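2,5-dihydroxypyridine 5,6-dioxygenase (Pseudomonas putida KT2440, PDB 7CUP) catalyses the iron(II)-dependent dioxygenolytic ring opening of 2,5-dihydroxypyridine between carbons 5 and 6, giving N-formylmaleamate in aerobic nicotinate degradation. Local coordinates at residues A94-D99 against G116-L121; A130-T135 against G269-A274; T147-A152 against I328-K333; S163-P168 against G206-D211. All blocks are in the same frame, centred on the assembly; numbering follows the deposited sequence.

How the contacts relate
From the N terminus, contact 1 comes first: it closes a short loop of 16 residues, including helix 107-114, by laying strand 118-121 beside strand 96-99 in the parallel sheet. Contact 2 opens at the end of helix 126-131 and closes only at 269-274, tying that helix end to the loop after strand 263-269. Contact 3 opens in between, at the end of helix 136-151, and closes later at the turn 328-333, so contacts 2 and 3 cross. Contact 4 lies wholly within both spans and joins the outer strands of two antiparallel sheets, 164-168 and 207-210. Contacts 3 and 4 reach the same sheet, their centres about 16 Å apart, whereas contacts 1 and 4 lie on opposite sides of the chain's centre.

Contact 1. Residues A94-D99 against G116-L121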
loop_
_atom_site.group_PDB
_atom_site.type_symbol
_atom_site.label_atom_id
_atom_site.label_comp_id
_atom_site.label_asym_id
_atom_site.label_seq_id
_atom_site.Cartn_x
_atom_site.Cartn_y
_atom_site.Cartn_z
ATOM N N ALA A 94 8.977 -27.365 -10.247
ATOM C CA ALA A 94 9.137 -26.426 -11.381
ATOM C C ALA A 94 10.229 -26.915 -12.336
ATOM O O ALA A 94 11.190 -27.571 -11.884
ATOM C CB ALA A 94 9.478 -25.049 -10.854
ATOM N N ASP A 95 10.180 -26.494 -13.599
ATOM C CA ASP A 95 11.334 -26.674 -14.514
ATOM C C ASP A 95 12.403 -25.622 -14.184
ATOM O O ASP A 95 13.596 -25.923 -14.237
ATOM C CB ASP A 95 10.879 -26.615 -15.963
ATOM C CG ASP A 95 9.977 -27.793 -16.298
ATOM O OD1 ASP A 95 10.481 -28.941 -16.287
ATOM O OD2 ASP A 95 8.781 -27.550 -16.497
ATOM N N LEU A 96 11.981 -24.412 -13.864
ATOM C CA LEU A 96 12.904 -23.273 -13.624
ATOM C C LEU A 96 12.402 -22.507 -12.403
ATOM O O LEU A 96 11.172 -22.282 -12.305
ATOM C CB LEU A 96 12.934 -22.363 -14.852
ATOM C CG LEU A 96 13.935 -21.202 -14.745
ATOM C CD1 LEU A 96 14.775 -21.069 -16.016
ATOM C CD2 LEU A 96 13.233 -19.901 -14.469
ATOM N N VAL A 97 13.296 -22.181 -11.480
ATOM C CA VAL A 97 12.983 -21.308 -10.310
ATOM C C VAL A 97 13.637 -19.964 -10.597
ATOM O O VAL A 97 14.828 -19.988 -10.984
ATOM C CB VAL A 97 13.502 -21.927 -8.998
ATOM C CG1 VAL A 97 13.318 -20.973 -7.821
ATOM C CG2 VAL A 97 12.821 -23.266 -8.736
ATOM N N VAL A 98 12.861 -18.869 -10.552
ATOM C CA VAL A 98 13.429 -17.492 -10.488
ATOM C C VAL A 98 13.587 -17.163 -9.015
ATOM O O VAL A 98 12.586 -16.985 -8.352
ATOM C CB VAL A 98 12.537 -16.446 -11.162
ATOM C CG1 VAL A 98 13.163 -15.080 -11.030
ATOM C CG2 VAL A 98 12.281 -16.805 -12.614
ATOM N N ASP A 99 14.804 -17.094 -8.522
ATOM C CA ASP A 99 15.053 -16.792 -7.096
ATOM C C ASP A 99 15.231 -15.274 -6.933
ATOM O O ASP A 99 16.245 -14.721 -7.374
ATOM C CB ASP A 99 16.229 -17.654 -6.640
ATOM C CG ASP A 99 16.682 -17.380 -5.226
ATOM O OD1 ASP A 99 15.966 -16.615 -4.528
ATOM O OD2 ASP A 99 17.768 -17.887 -4.870
ATOM N N GLY A 116 17.083 -31.953 -11.773
ATOM C CA GLY A 116 16.909 -31.429 -13.143
ATOM C C GLY A 116 16.357 -30.000 -13.191
ATOM O O GLY A 116 16.550 -29.302 -14.218
ATOM N N THR A 117 15.707 -29.547 -12.120
ATOM C CA THR A 117 15.251 -28.145 -11.987
ATOM C C THR A 117 16.427 -27.187 -12.202
ATOM O O THR A 117 17.511 -27.473 -11.722
ATOM C CB THR A 117 14.566 -27.907 -10.640
ATOM O OG1 THR A 117 13.429 -28.771 -10.590
ATOM C CG2 THR A 117 14.172 -26.457 -10.454
ATOM N N ARG A 118 16.196 -26.112 -12.951
ATOM C CA ARG A 118 17.151 -25.001 -13.213
ATOM C C ARG A 118 16.829 -23.806 -12.292
ATOM O O ARG A 118 15.656 -23.576 -11.974
ATOM C CB ARG A 118 17.067 -24.512 -14.660
ATOM C CG ARG A 118 16.762 -25.603 -15.661
ATOM C CD ARG A 118 16.939 -25.190 -17.092
ATOM N NE ARG A 118 15.893 -24.382 -17.721
ATOM C CZ ARG A 118 14.680 -24.803 -18.079
ATOM N NH1 ARG A 118 14.249 -26.016 -17.750
ATOM N NH2 ARG A 118 13.878 -23.983 -18.734
ATOM N N ILE A 119 17.842 -23.039 -11.895
ATOM C CA ILE A 119 17.628 -21.896 -10.965
ATOM C C ILE A 119 18.317 -20.668 -11.540
ATOM O O ILE A 119 19.564 -20.729 -11.755
ATOM C CB ILE A 119 18.118 -22.198 -9.547
ATOM C CG1 ILE A 119 17.489 -23.486 -8.993
ATOM C CG2 ILE A 119 17.865 -20.966 -8.682
ATOM C CD1 ILE A 119 17.956 -23.877 -7.576
ATOM N N LEU A 120 17.536 -19.600 -11.750
ATOM C CA LEU A 120 18.060 -18.262 -12.139
ATOM C C LEU A 120 17.934 -17.314 -10.944
ATOM O O LEU A 120 16.828 -17.054 -10.519
ATOM C CB LEU A 120 17.275 -17.726 -13.335
ATOM C CG LEU A 120 17.772 -16.378 -13.855
ATOM C CD1 LEU A 120 19.205 -16.486 -14.346
ATOM C CD2 LEU A 120 16.872 -15.866 -14.950
ATOM N N LEU A 121 19.053 -16.831 -10.414
ATOM C CA LEU A 121 19.065 -15.801 -9.349
ATOM C C LEU A 121 18.897 -14.436 -10.023
ATOM O O LEU A 121 19.520 -14.212 -11.084
ATOM C CB LEU A 121 20.360 -15.896 -8.546
ATOM C CG LEU A 121 20.507 -14.819 -7.479
ATOM C CD1 LEU A 121 19.466 -14.976 -6.388
ATOM C CD2 LEU A 121 21.913 -14.809 -6.902
HETATM O O HOH W 1 14.872 -28.200 -15.782
#
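Leu96 and Arg118 are paired on adjacent parallel strands, with their side chains on the same face of the sheet and crossing at about a right angle. The arginine chain bends at its third torsion (chi3 -78°), which sets NE 3.9 Å from Leu96 CD1. Leu96 CB lies over one face of the guanidinium, offset toward its rim. The guanidinium is then fixed by three carbonyl acceptors: NE binds Ala181 O, NH2 binds Ser19 O and NH1 binds the side-chain oxygen of Gln25. NH1 also donates to a water 3.0 Å away, which in turn donates to Asp95 O.

Thr117 turns its hydroxyl to the loop leading into the other strand, where OG1 donates to Ala94 O at 2.9 Å, nearly in line with the carbonyl (172°). Its methyl CG2 meets Val97 CG2 at 3.9 Å. At the far end Asp99 and Leu121 run side by side, pointing the same way, with Leu121 CD1 3.7 Å from Asp99 OD2. That carboxylate is held by the backbone nitrogens of Met101, Met102 and Leu103. Between these ends the backbones alternate as donor and acceptor, for example Leu120 N to Val97 O at 2.8 Å.

Together the strands and helix 107-114 form a beta-alpha-beta unit. That helix packs on Thr117 and Ile119, helix 5-18 covers Leu96, Val98 and Leu120 on the other face, and strand 26-31 continues the sheet beyond strand 96-99.

Contact 2. Residues A130-T135 against G269-A274; sequences ARMLPT and GLQPRA
Arg273 grips the carbonyl oxygen of Leu133 end-on, with both terminal nitrogens on the one oxygen, and ties a type I beta turn, Gln271 to Ala274, to the chain leaving helix 126-131. NH1 and NH2 each donate to Leu133 O at 2.7 Å (142° at the hydrogen), and the oxygen lies within 4° of the guanidinium plane. The two donors meet the carbonyl differently: NH2 stands 40° above its plane, while NH1 is tilted much less. Met132 CA lies over one face of the guanidinium, offset toward the rim.

A second arginine answers in the opposite direction. Arg131 NH1 donates to Arg273 O at 3.1 Å, in the carbonyl plane and on a lone pair. Alongside these bonds Met132 supplies the apolar contact, its SD 3.6 Å from Ala274 CB and 4.0 Å from Gln271 CG.

The next shell positions these groups. Arg273 N donates to Gln271 OE1 at 3.1 Å, which braces the turn from within, and Gln271 NE2 binds Ser192 O. Asp138 forms a salt bridge with Arg273 NH2 and also accepts from Gln271 NE2; its own backbone nitrogen is capped by Thr135 OG1 at the start of helix 136-151. Asp291 of helix 290-294 pairs with Arg131 NH1, and Pro65 of a second subunit packs on Arg131. A water completes the junction, accepting from Arg273 NH1 at 3.0 Å and donating to Ala130 O.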
loop_
_atom_site.group_PDB
_atom_site.type_symbol
_atom_site.label_atom_id
_atom_site.label_comp_id
_atom_site.label_asym_id
_atom_site.label_seq_id
_atom_site.Cartn_x
_atom_site.Cartn_y
_atom_site.Cartn_z
ATOM N N ALA A 130 19.335 -4.377 -16.539
ATOM C CA ALA A 130 19.256 -3.874 -17.939
ATOM C C ALA A 130 20.658 -3.673 -18.498
ATOM O O ALA A 130 20.900 -4.067 -19.657
ATOM C CB ALA A 130 18.453 -2.603 -18.050
ATOM N N ARG A 131 21.570 -3.133 -17.694
ATOM C CA ARG A 131 22.930 -2.785 -18.170
ATOM C C ARG A 131 23.719 -4.067 -18.480
ATOM O O ARG A 131 24.543 -4.007 -19.374
ATOM C CB ARG A 131 23.650 -1.921 -17.128
ATOM C CG ARG A 131 25.054 -1.484 -17.530
ATOM C CD ARG A 131 25.587 -0.358 -16.660
ATOM N NE ARG A 131 25.425 -0.528 -15.210
ATOM C CZ ARG A 131 26.229 -1.229 -14.431
ATOM N NH1 ARG A 131 27.228 -1.928 -14.950
ATOM N NH2 ARG A 131 26.002 -1.275 -13.134
ATOM N N MET A 132 23.524 -5.163 -17.723
ATOM C CA MET A 132 24.186 -6.462 -18.007
ATOM C C MET A 132 23.139 -7.512 -18.438
ATOM O O MET A 132 23.249 -8.657 -18.046
ATOM C CB MET A 132 25.013 -6.915 -16.801
ATOM C CG MET A 132 26.152 -5.986 -16.558
ATOM S SD MET A 132 27.081 -6.325 -15.089
ATOM C CE MET A 132 26.099 -5.486 -13.837
ATOM N N LEU A 133 22.165 -7.121 -19.244
ATOM C CA LEU A 133 21.162 -8.062 -19.816
ATOM C C LEU A 133 21.903 -9.173 -20.558
ATOM O O LEU A 133 22.751 -8.894 -21.409
ATOM C CB LEU A 133 20.263 -7.297 -20.779
ATOM C CG LEU A 133 19.089 -8.098 -21.320
ATOM C CD1 LEU A 133 18.069 -8.361 -20.224
ATOM C CD2 LEU A 133 18.469 -7.359 -22.491
ATOM N N PRO A 134 21.678 -10.448 -20.196
ATOM C CA PRO A 134 22.483 -11.539 -20.746
ATOM C C PRO A 134 22.349 -11.747 -22.272
ATOM O O PRO A 134 21.304 -11.457 -22.850
ATOM C CB PRO A 134 22.005 -12.768 -19.963
ATOM C CG PRO A 134 21.402 -12.205 -18.705
ATOM C CD PRO A 134 20.791 -10.886 -19.112
ATOM N N THR A 135 23.447 -12.213 -22.890
ATOM C CA THR A 135 23.593 -12.504 -24.347
ATOM C C THR A 135 24.137 -13.925 -24.538
ATOM O O THR A 135 24.903 -14.397 -23.690
ATOM C CB THR A 135 24.483 -11.469 -25.055
ATOM O OG1 THR A 135 25.819 -11.528 -24.545
ATOM C CG2 THR A 135 23.936 -10.060 -24.956
ATOM N N GLY A 269 37.195 -12.283 -14.534
ATOM C CA GLY A 269 35.961 -11.646 -14.995
ATOM C C GLY A 269 35.971 -11.505 -16.479
ATOM O O GLY A 269 37.056 -11.203 -17.021
ATOM N N LEU A 270 34.815 -11.701 -17.109
ATOM C CA LEU A 270 34.656 -11.667 -18.584
ATOM C C LEU A 270 33.480 -10.776 -18.960
ATOM O O LEU A 270 32.987 -10.910 -20.098
ATOM C CB LEU A 270 34.477 -13.104 -19.084
ATOM C CG LEU A 270 35.762 -13.948 -19.089
ATOM C CD1 LEU A 270 35.467 -15.403 -19.401
ATOM C CD2 LEU A 270 36.789 -13.398 -20.066
ATOM N N GLN A 271 33.079 -9.857 -18.079
ATOM C CA GLN A 271 31.889 -8.986 -18.309
ATOM C C GLN A 271 32.305 -7.531 -18.566
ATOM O O GLN A 271 32.447 -6.723 -17.653
ATOM C CB GLN A 271 30.914 -9.112 -17.125
ATOM C CG GLN A 271 29.582 -8.416 -17.343
ATOM C CD GLN A 271 28.981 -8.675 -18.701
ATOM O OE1 GLN A 271 29.205 -7.935 -19.655
ATOM N NE2 GLN A 271 28.153 -9.706 -18.763
ATOM N N PRO A 272 32.452 -7.120 -19.839
ATOM C CA PRO A 272 32.850 -5.751 -20.141
ATOM C C PRO A 272 31.751 -4.715 -19.861
ATOM O O PRO A 272 32.064 -3.541 -19.754
ATOM C CB PRO A 272 33.190 -5.827 -21.632
ATOM C CG PRO A 272 32.265 -6.894 -22.157
ATOM C CD PRO A 272 32.216 -7.925 -21.048
ATOM N N ARG A 273 30.497 -5.142 -19.726
ATOM C CA ARG A 273 29.384 -4.219 -19.370
ATOM C C ARG A 273 29.353 -3.978 -17.851
ATOM O O ARG A 273 28.663 -3.026 -17.419
ATOM C CB ARG A 273 28.075 -4.758 -19.949
ATOM C CG ARG A 273 28.048 -4.706 -21.471
ATOM C CD ARG A 273 26.723 -5.193 -22.066
ATOM N NE ARG A 273 26.574 -6.632 -21.886
ATOM C CZ ARG A 273 25.423 -7.296 -21.802
ATOM N NH1 ARG A 273 24.260 -6.668 -21.874
ATOM N NH2 ARG A 273 25.443 -8.606 -21.632
ATOM N N ALA A 274 30.072 -4.798 -17.083
ATOM C CA ALA A 274 30.315 -4.591 -15.644
ATOM C C ALA A 274 31.475 -3.610 -15.554
ATOM O O ALA A 274 32.323 -3.655 -16.435
ATOM C CB ALA A 274 30.647 -5.882 -14.934
HETATM O O HOH W 2 22.666 -4.162 -22.143
#

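Contact 3. Residues T147-A152 against I328-K333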
loop_
_atom_site.group_PDB
_atom_site.type_symbol
_atom_site.label_atom_id
_atom_site.label_comp_id
_atom_site.label_asym_id
_atom_site.label_seq_id
_atom_site.Cartn_x
_atom_site.Cartn_y
_atom_site.Cartn_z
ATOM N N THR A 147 37.016 -23.906 -21.201
ATOM C CA THR A 147 37.709 -25.057 -21.862
ATOM C C THR A 147 39.210 -25.012 -21.486
ATOM O O THR A 147 39.769 -26.092 -21.179
ATOM C CB THR A 147 37.423 -25.138 -23.374
ATOM O OG1 THR A 147 37.971 -24.000 -24.033
ATOM C CG2 THR A 147 35.955 -25.231 -23.733
ATOM N N LEU A 148 39.814 -23.818 -21.434
ATOM C CA LEU A 148 41.192 -23.585 -20.919
ATOM C C LEU A 148 41.260 -23.904 -19.428
ATOM O O LEU A 148 42.119 -24.692 -19.021
ATOM C CB LEU A 148 41.608 -22.130 -21.163
ATOM C CG LEU A 148 42.390 -21.865 -22.443
ATOM C CD1 LEU A 148 42.671 -20.383 -22.605
ATOM C CD2 LEU A 148 43.707 -22.637 -22.454
ATOM N N LEU A 149 40.399 -23.288 -18.624
ATOM C CA LEU A 149 40.463 -23.440 -17.158
ATOM C C LEU A 149 40.409 -24.928 -16.775
ATOM O O LEU A 149 41.120 -25.290 -15.844
ATOM C CB LEU A 149 39.321 -22.658 -16.500
ATOM C CG LEU A 149 39.255 -22.821 -14.982
ATOM C CD1 LEU A 149 40.602 -22.510 -14.339
ATOM C CD2 LEU A 149 38.156 -21.946 -14.386
ATOM N N LYS A 150 39.576 -25.748 -17.424
ATOM C CA LYS A 150 39.251 -27.129 -16.948
ATOM C C LYS A 150 40.507 -28.008 -16.969
ATOM O O LYS A 150 40.694 -28.794 -16.007
ATOM C CB LYS A 150 38.134 -27.768 -17.779
ATOM C CG LYS A 150 36.734 -27.399 -17.316
ATOM C CD LYS A 150 35.660 -27.765 -18.311
ATOM C CE LYS A 150 35.075 -29.130 -18.035
ATOM N NZ LYS A 150 34.288 -29.618 -19.186
ATOM N N GLN A 151 41.342 -27.853 -17.997
ATOM C CA GLN A 151 42.579 -28.662 -18.182
ATOM C C GLN A 151 43.789 -28.051 -17.425
ATOM O O GLN A 151 44.735 -28.822 -17.159
ATOM C CB GLN A 151 42.811 -28.929 -19.675
ATOM C CG GLN A 151 42.844 -27.703 -20.581
ATOM C CD GLN A 151 44.123 -26.908 -20.467
ATOM O OE1 GLN A 151 44.747 -26.836 -19.407
ATOM N NE2 GLN A 151 44.520 -26.294 -21.572
ATOM N N ALA A 152 43.785 -26.760 -17.048
ATOM C CA ALA A 152 44.924 -26.092 -16.359
ATOM C C ALA A 152 45.300 -26.914 -15.129
ATOM O O ALA A 152 44.399 -27.523 -14.540
ATOM C CB ALA A 152 44.599 -24.667 -15.962
ATOM N N ILE A 328 47.358 -12.993 -14.931
ATOM C CA ILE A 328 46.800 -14.305 -14.501
ATOM C C ILE A 328 47.276 -15.366 -15.488
ATOM O O ILE A 328 47.029 -15.194 -16.734
ATOM C CB ILE A 328 45.262 -14.287 -14.422
ATOM C CG1 ILE A 328 44.727 -13.056 -13.684
ATOM C CG2 ILE A 328 44.780 -15.586 -13.795
ATOM C CD1 ILE A 328 43.218 -12.911 -13.770
ATOM N N TYR A 329 47.863 -16.434 -14.944
ATOM C CA TYR A 329 48.397 -17.584 -15.720
ATOM C C TYR A 329 47.697 -18.882 -15.333
ATOM O O TYR A 329 47.474 -19.154 -14.114
ATOM C CB TYR A 329 49.901 -17.758 -15.493
ATOM C CG TYR A 329 50.694 -16.550 -15.886
ATOM C CD1 TYR A 329 50.968 -15.553 -14.964
ATOM C CD2 TYR A 329 51.137 -16.391 -17.180
ATOM C CE1 TYR A 329 51.681 -14.424 -15.324
ATOM C CE2 TYR A 329 51.854 -15.269 -17.557
ATOM C CZ TYR A 329 52.121 -14.287 -16.625
ATOM O OH TYR A 329 52.808 -13.179 -17.000
ATOM N N LEU A 330 47.412 -19.666 -16.373
ATOM C CA LEU A 330 47.059 -21.101 -16.299
ATOM C C LEU A 330 48.289 -21.903 -16.745
ATOM O O LEU A 330 48.712 -21.753 -17.916
ATOM C CB LEU A 330 45.864 -21.354 -17.218
ATOM C CG LEU A 330 44.581 -20.639 -16.804
ATOM C CD1 LEU A 330 43.428 -21.051 -17.707
ATOM C CD2 LEU A 330 44.266 -20.911 -15.330
ATOM N N ASP A 331 48.873 -22.672 -15.828
ATOM C CA ASP A 331 50.247 -23.195 -16.025
ATOM C C ASP A 331 51.104 -21.981 -16.410
ATOM O O ASP A 331 51.119 -21.020 -15.607
ATOM C CB ASP A 331 50.172 -24.376 -16.985
ATOM C CG ASP A 331 49.181 -25.396 -16.459
ATOM O OD1 ASP A 331 48.268 -25.734 -17.185
ATOM O OD2 ASP A 331 49.303 -25.787 -15.292
ATOM N N ASP A 332 51.740 -21.944 -17.583
ATOM C CA ASP A 332 52.544 -20.745 -17.951
ATOM C C ASP A 332 51.939 -20.104 -19.200
ATOM O O ASP A 332 52.685 -19.497 -19.969
ATOM C CB ASP A 332 54.045 -21.052 -18.032
ATOM C CG ASP A 332 54.364 -22.381 -18.680
ATOM O OD1 ASP A 332 53.645 -22.739 -19.637
ATOM O OD2 ASP A 332 55.317 -23.051 -18.211
ATOM N N LYS A 333 50.618 -20.195 -19.342
ATOM C CA LYS A 333 49.821 -19.486 -20.373
ATOM C C LYS A 333 48.994 -18.395 -19.682
ATOM O O LYS A 333 48.127 -18.733 -18.845
ATOM C CB LYS A 333 48.942 -20.489 -21.124
ATOM C CG LYS A 333 48.028 -19.896 -22.192
ATOM C CD LYS A 333 48.757 -19.202 -23.339
ATOM C CE LYS A 333 47.840 -18.795 -24.475
ATOM N NZ LYS A 333 46.916 -19.895 -24.848
#
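Asp331 comes up against Ala152 with its carboxylate, OD1 standing 3.5 Å from Ala152 CA, while OD2 accepts from the backbone nitrogen of Arg153 and, weakly, from that of Ser154. The acid thus grips the chain just where it leaves helix 136-151 and enters strand 154-158.

The rest of the interface is apolar and centres on Leu330, whose two methyls divide the work. CD1 rests against the helix, 3.8 Å from Leu149 CA and 4.1 Å from Leu148 CB. CD2 reaches Ala152 CB at 3.8 Å and also Leu149 CD1. The side chains of Leu149 and Leu330 cross at about a right angle, so they touch through single methyls and not along their lengths. Ala152 CB presses equally on Leu330 CB, and the CA atoms of Ala152 and Leu330 lie 5.4 Å apart, the closest CA pair of the two segments. Trp268 of strand 263-269 touches both Leu149 and Leu330, extending the apolar cluster.

Leu330 itself is held by two backbone bonds to Lys333: its nitrogen donates to Lys333 O at 2.7 Å, and its oxygen accepts from Lys333 N. This reciprocal pair, with Asp331 at positive phi (50°), is that of a two-residue beta hairpin with a turn close to type II'. The hairpin joins two adjacent inner strands of an antiparallel sheet, its turn docked against the end of helix 136-151.

Contact 4. Residues S163-P168 against G206-D211; sequences SDFHAP and GTLVLD
Strand 164-168 and strand 207-210 touch antiparallel for only a short distance, since their axes run at 129° to each other. Asp164 and Thr207 form the hydrogen-bonded pair, with Asp164 N to Thr207 O at 2.7 Å and Thr207 N to Asp164 O at 2.8 Å. The latter bond is nearly straight at the hydrogen (172°), yet its donor stands well above the carbonyl plane. Next to it, Phe165 and Gly206 form a non-hydrogen-bonded pair. Gly206 has a positive phi, and a beta carbon there would collide with Asp164 O.

On one side Phe165 and Leu208 make the main side-chain contact. CD1 of Leu208 lies over one face of the ring, offset toward the rim and 3.9 Å from its centroid, a CH-pi contact. The other methyl, Leu208 CD2, meets Phe165 CB at 3.6 Å and also CG, which is anti to the backbone N (chi1 176°). Ile231 of strand 227-232 touches both residues.

Beyond the paired residues the serine side chain takes over from the backbone. Ser163 OG accepts from Val209 N at 2.9 Å, and a water lies between OG and Val209 O, to which it donates. Asp164 OD2 is hydrogen-bonded to His156 NE2 of strand 154-158. The whole is a short antiparallel bridge between the outermost strands of two sheets, 164-168 of the one with 154-158 and 207-210 of the one with 227-232 and 235-240.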
loop_
_atom_site.group_PDB
_atom_site.type_symbol
_atom_site.label_atom_id
_atom_site.label_comp_id
_atom_site.label_asym_id
_atom_site.label_seq_id
_atom_site.Cartn_x
_atom_site.Cartn_y
_atom_site.Cartn_z
ATOM N N SER A 163 51.327 -8.758 -5.887
ATOM C CA SER A 163 50.646 -10.071 -5.848
ATOM C C SER A 163 51.618 -11.066 -6.479
ATOM O O SER A 163 52.184 -10.710 -7.511
ATOM C CB SER A 163 49.301 -10.053 -6.538
ATOM O OG SER A 163 48.341 -9.420 -5.701
ATOM N N ASP A 164 51.845 -12.205 -5.819
ATOM C CA ASP A 164 52.620 -13.364 -6.339
ATOM C C ASP A 164 52.044 -14.619 -5.680
ATOM O O ASP A 164 52.420 -14.950 -4.559
ATOM C CB ASP A 164 54.120 -13.158 -6.109
ATOM C CG ASP A 164 54.985 -14.160 -6.859
ATOM O OD1 ASP A 164 56.021 -14.549 -6.300
ATOM O OD2 ASP A 164 54.618 -14.541 -7.992
ATOM N N PHE A 165 51.068 -15.236 -6.338
ATOM C CA PHE A 165 50.122 -16.207 -5.736
ATOM C C PHE A 165 50.074 -17.452 -6.632
ATOM O O PHE A 165 49.941 -17.318 -7.872
ATOM C CB PHE A 165 48.743 -15.543 -5.582
ATOM C CG PHE A 165 47.671 -16.457 -5.056
ATOM C CD1 PHE A 165 47.656 -16.830 -3.721
ATOM C CD2 PHE A 165 46.725 -16.999 -5.911
ATOM C CE1 PHE A 165 46.688 -17.699 -3.243
ATOM C CE2 PHE A 165 45.759 -17.867 -5.432
ATOM C CZ PHE A 165 45.749 -18.224 -4.103
ATOM N N HIS A 166 50.172 -18.633 -6.027
ATOM C CA HIS A 166 50.174 -19.912 -6.779
ATOM C C HIS A 166 49.108 -20.829 -6.202
ATOM O O HIS A 166 49.085 -21.031 -4.974
ATOM C CB HIS A 166 51.565 -20.578 -6.779
ATOM C CG HIS A 166 51.712 -21.619 -7.846
ATOM N ND1 HIS A 166 51.828 -21.302 -9.196
ATOM C CD2 HIS A 166 51.732 -22.971 -7.779
ATOM C CE1 HIS A 166 51.929 -22.411 -9.904
ATOM N NE2 HIS A 166 51.869 -23.452 -9.056
ATOM N N ALA A 167 48.285 -21.383 -7.087
ATOM C CA ALA A 167 47.179 -22.304 -6.743
ATOM C C ALA A 167 47.267 -23.565 -7.596
ATOM O O ALA A 167 46.826 -23.582 -8.741
ATOM C CB ALA A 167 45.855 -21.603 -6.952
ATOM N N PRO A 168 47.790 -24.683 -7.054
ATOM C CA PRO A 168 47.645 -25.972 -7.729
ATOM C C PRO A 168 46.150 -26.308 -7.931
ATOM O O PRO A 168 45.350 -26.180 -7.009
ATOM C CB PRO A 168 48.364 -26.956 -6.786
ATOM C CG PRO A 168 49.256 -26.075 -5.925
ATOM C CD PRO A 168 48.476 -24.787 -5.757
ATOM N N GLY A 206 51.443 -17.941 -1.253
ATOM C CA GLY A 206 52.134 -16.707 -1.684
ATOM C C GLY A 206 51.478 -15.452 -1.135
ATOM O O GLY A 206 51.002 -15.485 0.013
ATOM N N THR A 207 51.442 -14.392 -1.944
ATOM C CA THR A 207 51.010 -13.026 -1.558
ATOM C C THR A 207 49.906 -12.535 -2.509
ATOM O O THR A 207 50.101 -12.574 -3.753
ATOM C CB THR A 207 52.211 -12.075 -1.561
ATOM O OG1 THR A 207 53.219 -12.759 -0.826
ATOM C CG2 THR A 207 51.947 -10.731 -0.919
ATOM N N LEU A 208 48.783 -12.085 -1.936
ATOM C CA LEU A 208 47.783 -11.277 -2.673
ATOM C C LEU A 208 47.754 -9.886 -2.047
ATOM O O LEU A 208 47.509 -9.788 -0.843
ATOM C CB LEU A 208 46.423 -11.976 -2.625
ATOM C CG LEU A 208 46.343 -13.262 -3.446
ATOM C CD1 LEU A 208 45.142 -14.100 -3.025
ATOM C CD2 LEU A 208 46.331 -12.981 -4.954
ATOM N N VAL A 209 48.057 -8.864 -2.853
ATOM C CA VAL A 209 48.032 -7.443 -2.405
ATOM C C VAL A 209 46.731 -6.812 -2.912
ATOM O O VAL A 209 46.518 -6.709 -4.144
ATOM C CB VAL A 209 49.277 -6.662 -2.872
ATOM C CG1 VAL A 209 49.144 -5.161 -2.607
ATOM C CG2 VAL A 209 50.544 -7.236 -2.235
ATOM N N LEU A 210 45.888 -6.394 -1.987
ATOM C CA LEU A 210 44.784 -5.474 -2.342
ATOM C C LEU A 210 45.454 -4.120 -2.531
ATOM O O LEU A 210 45.966 -3.582 -1.559
ATOM C CB LEU A 210 43.729 -5.450 -1.235
ATOM C CG LEU A 210 42.779 -6.640 -1.191
ATOM C CD1 LEU A 210 43.526 -7.934 -0.914
ATOM C CD2 LEU A 210 41.725 -6.418 -0.122
ATOM N N ASP A 211 45.542 -3.643 -3.760
ATOM C CA ASP A 211 46.135 -2.317 -4.042
ATOM C C ASP A 211 45.111 -1.242 -3.704
ATOM O O ASP A 211 43.924 -1.575 -3.496
ATOM C CB ASP A 211 46.584 -2.200 -5.488
ATOM C CG ASP A 211 47.569 -1.070 -5.711
ATOM O OD1 ASP A 211 47.969 -0.446 -4.715
ATOM O OD2 ASP A 211 47.941 -0.853 -6.860
HETATM O O HOH W 3 47.290 -6.841 -6.576
#